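Local coordinates for protein putative 2,5-diketo-D-gluconic acid reductase B (Sinorhizobium meliloti, PDB 3UP8) that probably reduces methylglyoxal to hydroxyacetone with NADPH, as a member of the aldo/keto reductase family, at residues A[197-209]-A[235-248]. Residues are numbered along the deposited sequence; the frame is centred on the assembly and turned at random.
Sequences RRLGMSLTSYYAM and ALRWLVQQQDVIVL
The Arg197 side chain crosses Asp244 at a slant and ends at the turn before strand 245-248. Its CG lies beside the backbone N of its own residue (chi1 -73°), and the chain then runs extended to NE. CG passes 3.1 Å from Asp244 OD2, and CD stays close to the same oxygen. NE donates to Asp244 OD2 (2.9 Å) in a salt bridge; OD2 accepts with its anti lone pair, turned away from OD1. NH2 donates to Gln243 O at 2.8 Å. Both acceptors sit at the guanidinium edge, near its plane, which fixes the rotation of the group. The carboxylate is turned 58° from that plane. Replacing Asp244 by an alanine is likely to leave the Arg197 charge without this mate and its guanidinium freer to turn.

Strands 202-206 and 245-248 run parallel, 23° apart, as strands seven and eight of the TIM barrel. Leu203 N binds Asp244 O almost straight, and Ile246 N binds Leu203 O. Ser205 N donates to Ile246 O, and Leu248 N to Ser205 O. Inside the barrel, Ile246 CD1 lies 3.2 Å from Ser202 OG; that hydroxyl is hydrogen-bonded to Ser29 and Thr178. Thr204 CG2 meets Leu248 CG; the Leu248 side chain lies near Tyr70, the predicted proton donor. Past the strand end, Ala208 CB touches Leu239 CD1 (3.5 Å) of helix 231-240 and Val247 CG2. Selenomethionine Met209 crosses Leu236 at about a right angle, CE against CG.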
loop_
_atom_site.group_PDB
_atom_site.type_symbol
_atom_site.label_atom_id
_atom_site.label_comp_id
_atom_site.label_asym_id
_atom_site.label_seq_id
_atom_site.Cartn_x
_atom_site.Cartn_y
_atom_site.Cartn_z
ATOM N N ARG A 197 3.889 14.709 -3.182
ATOM C CA ARG A 197 3.725 15.363 -4.475
ATOM C C ARG A 197 4.924 16.236 -4.887
ATOM O O ARG A 197 5.329 16.232 -6.053
ATOM C CB ARG A 197 2.411 16.156 -4.503
ATOM C CG ARG A 197 1.183 15.250 -4.605
ATOM C CD ARG A 197 -0.099 15.995 -4.288
ATOM N NE ARG A 197 -1.272 15.117 -4.347
ATOM C CZ ARG A 197 -2.368 15.300 -3.615
ATOM N NH1 ARG A 197 -2.425 16.319 -2.769
ATOM N NH2 ARG A 197 -3.398 14.464 -3.709
ATOM N N ARG A 198 5.504 16.957 -3.935
ATOM C CA ARG A 198 6.743 17.701 -4.195
ATOM C C ARG A 198 7.904 16.775 -4.584
ATOM O O ARG A 198 8.674 17.084 -5.499
ATOM C CB ARG A 198 7.124 18.561 -2.993
ATOM C CG ARG A 198 8.324 19.487 -3.251
ATOM C CD ARG A 198 8.678 20.372 -2.052
ATOM N NE ARG A 198 9.083 19.603 -0.871
ATOM C CZ ARG A 198 10.286 19.056 -0.696
ATOM N NH1 ARG A 198 11.234 19.171 -1.630
ATOM N NH2 ARG A 198 10.541 18.383 0.414
ATOM N N LEU A 199 8.008 15.630 -3.913
ATOM C CA LEU A 199 9.110 14.701 -4.167
ATOM C C LEU A 199 8.821 13.733 -5.320
ATOM O O LEU A 199 9.703 13.004 -5.766
ATOM C CB LEU A 199 9.494 13.946 -2.884
ATOM C CG LEU A 199 9.978 14.800 -1.706
ATOM C CD1 LEU A 199 10.046 13.979 -0.426
ATOM C CD2 LEU A 199 11.347 15.449 -1.989
ATOM N N GLY A 200 7.586 13.748 -5.815
ATOM C CA GLY A 200 7.213 12.903 -6.943
ATOM C C GLY A 200 6.855 11.482 -6.563
ATOM O O GLY A 200 6.685 10.630 -7.434
HETATM N N MSE A 201 6.745 11.199 -5.269
HETATM C CA MSE A 201 6.318 9.867 -4.870
HETATM C C MSE A 201 4.803 9.817 -4.675
HETATM O O MSE A 201 4.165 10.851 -4.552
HETATM C CB MSE A 201 7.065 9.386 -3.635
HETATM C CG MSE A 201 6.766 10.123 -2.359
HETATM SE SE MSE A 201 7.989 9.548 -0.919
HETATM C CE MSE A 201 9.606 10.400 -1.517
ATOM N N SER A 202 4.245 8.613 -4.689
ATOM C CA SER A 202 2.856 8.400 -4.320
ATOM C C SER A 202 2.716 8.109 -2.827
ATOM O O SER A 202 3.698 7.975 -2.090
ATOM C CB SER A 202 2.257 7.244 -5.124
ATOM O OG SER A 202 3.001 6.054 -4.882
ATOM N N LEU A 203 1.468 8.048 -2.392
ATOM C CA LEU A 203 1.126 7.558 -1.091
ATOM C C LEU A 203 0.330 6.266 -1.271
ATOM O O LEU A 203 -0.660 6.222 -2.026
ATOM C CB LEU A 203 0.296 8.616 -0.374
ATOM C CG LEU A 203 -0.071 8.403 1.081
ATOM C CD1 LEU A 203 -0.410 9.757 1.707
ATOM C CD2 LEU A 203 -1.237 7.425 1.207
ATOM N N THR A 204 0.769 5.208 -0.603
ATOM C CA THR A 204 -0.027 4.005 -0.569
ATOM C C THR A 204 -0.759 3.883 0.768
ATOM O O THR A 204 -0.134 3.865 1.819
ATOM C CB THR A 204 0.803 2.757 -0.844
ATOM O OG1 THR A 204 1.408 2.880 -2.134
ATOM C CG2 THR A 204 -0.104 1.506 -0.830
ATOM N N SER A 205 -2.084 3.785 0.697
ATOM C CA SER A 205 -2.942 3.717 1.883
ATOM C C SER A 205 -3.158 2.294 2.390
ATOM O O SER A 205 -3.474 1.396 1.604
ATOM C CB SER A 205 -4.312 4.326 1.552
ATOM O OG SER A 205 -5.280 3.910 2.504
ATOM N N TYR A 206 -2.994 2.103 3.702
ATOM C CA TYR A 206 -3.537 0.925 4.381
ATOM C C TYR A 206 -4.545 1.347 5.461
ATOM O O TYR A 206 -4.571 2.517 5.878
ATOM C CB TYR A 206 -2.452 -0.026 4.934
ATOM C CG TYR A 206 -1.580 0.507 6.066
ATOM C CD1 TYR A 206 -2.034 0.500 7.385
ATOM C CD2 TYR A 206 -0.289 0.977 5.816
ATOM C CE1 TYR A 206 -1.232 0.971 8.431
ATOM C CE2 TYR A 206 0.524 1.449 6.858
ATOM C CZ TYR A 206 0.040 1.436 8.160
ATOM O OH TYR A 206 0.817 1.886 9.203
ATOM N N TYR A 207 -5.369 0.385 5.884
ATOM C CA TYR A 207 -6.437 0.583 6.890
ATOM C C TYR A 207 -7.531 1.545 6.421
ATOM O O TYR A 207 -8.061 2.327 7.212
ATOM C CB TYR A 207 -5.879 1.052 8.249
ATOM C CG TYR A 207 -5.886 -0.018 9.319
ATOM C CD1 TYR A 207 -4.754 -0.251 10.096
ATOM C CD2 TYR A 207 -7.029 -0.790 9.566
ATOM C CE1 TYR A 207 -4.753 -1.233 11.085
ATOM C CE2 TYR A 207 -7.038 -1.778 10.551
ATOM C CZ TYR A 207 -5.882 -1.991 11.306
ATOM O OH TYR A 207 -5.848 -2.969 12.268
ATOM N N ALA A 208 -7.852 1.485 5.135
ATOM C CA ALA A 208 -8.939 2.289 4.551
ATOM C C ALA A 208 -10.246 2.231 5.368
ATOM O O ALA A 208 -10.952 3.229 5.469
ATOM C CB ALA A 208 -9.197 1.855 3.122
HETATM N N MSE A 209 -10.550 1.067 5.939
HETATM C CA MSE A 209 -11.804 0.845 6.691
HETATM C C MSE A 209 -11.754 1.362 8.138
HETATM O O MSE A 209 -12.757 1.293 8.863
HETATM C CB MSE A 209 -12.164 -0.649 6.711
HETATM C CG MSE A 209 -12.395 -1.296 5.363
HETATM SE SE MSE A 209 -13.827 -0.416 4.384
HETATM C CE MSE A 209 -12.814 0.704 3.192
ATOM N N ALA A 235 -15.363 5.059 1.100
ATOM C CA ALA A 235 -14.055 5.367 1.689
ATOM C C ALA A 235 -12.928 5.019 0.712
ATOM O O ALA A 235 -12.004 5.805 0.526
ATOM C CB ALA A 235 -13.876 4.643 3.013
ATOM N N LEU A 236 -13.017 3.842 0.101
ATOM C CA LEU A 236 -12.078 3.414 -0.944
ATOM C C LEU A 236 -12.055 4.376 -2.122
ATOM O O LEU A 236 -10.994 4.724 -2.629
ATOM C CB LEU A 236 -12.433 2.019 -1.450
ATOM C CG LEU A 236 -12.216 0.833 -0.508
ATOM C CD1 LEU A 236 -12.931 -0.405 -1.045
ATOM C CD2 LEU A 236 -10.738 0.540 -0.271
ATOM N N ARG A 237 -13.232 4.810 -2.559
ATOM C CA ARG A 237 -13.312 5.769 -3.647
ATOM C C ARG A 237 -12.697 7.107 -3.261
ATOM O O ARG A 237 -12.003 7.713 -4.064
ATOM C CB ARG A 237 -14.761 5.936 -4.140
ATOM C CG ARG A 237 -14.936 6.936 -5.279
ATOM C CD ARG A 237 -14.345 6.410 -6.601
ATOM N NE ARG A 237 -13.891 7.495 -7.470
ATOM C CZ ARG A 237 -13.382 7.321 -8.691
ATOM N NH1 ARG A 237 -13.277 6.100 -9.212
ATOM N NH2 ARG A 237 -12.994 8.377 -9.404
ATOM N N TRP A 238 -12.930 7.558 -2.027
ATOM C CA TRP A 238 -12.403 8.843 -1.575
ATOM C C TRP A 238 -10.870 8.846 -1.636
ATOM O O TRP A 238 -10.243 9.868 -1.959
ATOM C CB TRP A 238 -12.871 9.141 -0.147
ATOM C CG TRP A 238 -12.215 10.348 0.465
ATOM C CD1 TRP A 238 -12.477 11.660 0.168
ATOM C CD2 TRP A 238 -11.211 10.364 1.497
ATOM N NE1 TRP A 238 -11.679 12.490 0.931
ATOM C CE2 TRP A 238 -10.903 11.719 1.761
ATOM C CE3 TRP A 238 -10.541 9.364 2.221
ATOM C CZ2 TRP A 238 -9.956 12.106 2.729
ATOM C CZ3 TRP A 238 -9.586 9.751 3.187
ATOM C CH2 TRP A 238 -9.309 11.110 3.426
ATOM N N LEU A 239 -10.277 7.698 -1.312
ATOM C CA LEU A 239 -8.823 7.529 -1.427
ATOM C C LEU A 239 -8.360 7.529 -2.884
ATOM O O LEU A 239 -7.514 8.324 -3.288
ATOM C CB LEU A 239 -8.399 6.232 -0.719
ATOM C CG LEU A 239 -8.638 6.252 0.801
ATOM C CD1 LEU A 239 -8.558 4.848 1.385
ATOM C CD2 LEU A 239 -7.635 7.165 1.483
ATOM N N VAL A 240 -8.967 6.653 -3.678
ATOM C CA VAL A 240 -8.510 6.359 -5.024
ATOM C C VAL A 240 -8.771 7.539 -5.969
ATOM O O VAL A 240 -8.082 7.706 -6.979
ATOM C CB VAL A 240 -9.121 5.006 -5.476
ATOM C CG1 VAL A 240 -10.282 5.176 -6.468
ATOM C CG2 VAL A 240 -8.047 4.081 -5.975
ATOM N N GLN A 241 -9.740 8.380 -5.601
ATOM C CA GLN A 241 -10.053 9.600 -6.351
ATOM C C GLN A 241 -9.050 10.727 -6.084
ATOM O O GLN A 241 -8.969 11.685 -6.851
ATOM C CB GLN A 241 -11.485 10.072 -6.027
ATOM C CG GLN A 241 -12.024 11.181 -6.938
ATOM C CD GLN A 241 -13.541 11.311 -6.850
ATOM O OE1 GLN A 241 -14.275 10.316 -6.905
ATOM N NE2 GLN A 241 -14.014 12.534 -6.722
ATOM N N GLN A 242 -8.283 10.628 -5.003
ATOM C CA GLN A 242 -7.242 11.623 -4.737
ATOM C C GLN A 242 -6.027 11.396 -5.629
ATOM O O GLN A 242 -5.599 10.239 -5.825
ATOM C CB GLN A 242 -6.798 11.556 -3.294
ATOM C CG GLN A 242 -7.749 12.180 -2.323
ATOM C CD GLN A 242 -7.319 11.955 -0.899
ATOM O OE1 GLN A 242 -6.299 12.481 -0.454
ATOM N NE2 GLN A 242 -8.112 11.195 -0.162
ATOM N N GLN A 243 -5.473 12.492 -6.153
ATOM C CA GLN A 243 -4.251 12.437 -6.957
ATOM C C GLN A 243 -3.144 11.757 -6.165
ATOM O O GLN A 243 -2.929 12.078 -4.996
ATOM C CB GLN A 243 -3.777 13.835 -7.370
ATOM C CG GLN A 243 -4.741 14.614 -8.277
ATOM C CD GLN A 243 -5.175 13.820 -9.501
ATOM O OE1 GLN A 243 -4.349 13.411 -10.317
ATOM N NE2 GLN A 243 -6.479 13.606 -9.634
ATOM N N ASP A 244 -2.451 10.824 -6.817
ATOM C CA ASP A 244 -1.238 10.197 -6.265
ATOM C C ASP A 244 -1.477 9.226 -5.116
ATOM O O ASP A 244 -0.539 8.918 -4.374
ATOM C CB ASP A 244 -0.214 11.253 -5.814
ATOM C CG ASP A 244 0.035 12.320 -6.872
ATOM O OD1 ASP A 244 0.580 11.994 -7.945
ATOM O OD2 ASP A 244 -0.331 13.489 -6.618
ATOM N N VAL A 245 -2.720 8.766 -4.947
ATOM C CA VAL A 245 -3.041 7.864 -3.839
ATOM C C VAL A 245 -3.401 6.487 -4.358
ATOM O O VAL A 245 -4.173 6.347 -5.310
ATOM C CB VAL A 245 -4.178 8.402 -2.940
ATOM C CG1 VAL A 245 -4.506 7.410 -1.813
ATOM C CG2 VAL A 245 -3.813 9.757 -2.376
ATOM N N ILE A 246 -2.808 5.480 -3.725
ATOM C CA ILE A 246 -3.054 4.084 -4.012
ATOM C C ILE A 246 -3.708 3.540 -2.752
ATOM O O ILE A 246 -3.404 4.004 -1.648
ATOM C CB ILE A 246 -1.713 3.362 -4.274
ATOM C CG1 ILE A 246 -1.025 3.986 -5.493
ATOM C CG2 ILE A 246 -1.896 1.855 -4.431
ATOM C CD1 ILE A 246 0.487 4.161 -5.334
ATOM N N VAL A 247 -4.604 2.564 -2.907
ATOM C CA VAL A 247 -5.267 1.974 -1.751
ATOM C C VAL A 247 -5.110 0.440 -1.730
ATOM O O VAL A 247 -5.235 -0.222 -2.753
ATOM C CB VAL A 247 -6.770 2.446 -1.658
ATOM C CG1 VAL A 247 -7.565 2.010 -2.892
ATOM C CG2 VAL A 247 -7.422 1.943 -0.383
ATOM N N LEU A 248 -4.802 -0.098 -0.556
ATOM C CA LEU A 248 -4.757 -1.543 -0.315
ATOM C C LEU A 248 -6.035 -1.980 0.394
ATOM O O LEU A 248 -6.468 -1.337 1.339
ATOM C CB LEU A 248 -3.543 -1.904 0.551
ATOM C CG LEU A 248 -2.172 -1.589 -0.071
ATOM C CD1 LEU A 248 -1.057 -1.957 0.900
ATOM C CD2 LEU A 248 -1.998 -2.309 -1.403
HETATM O O HOH W 1 3.509 12.472 -6.765
HETATM O O HOH W 2 -6.339 0.866 2.704
HETATM O O HOH W 3 -5.581 -2.062 4.435
#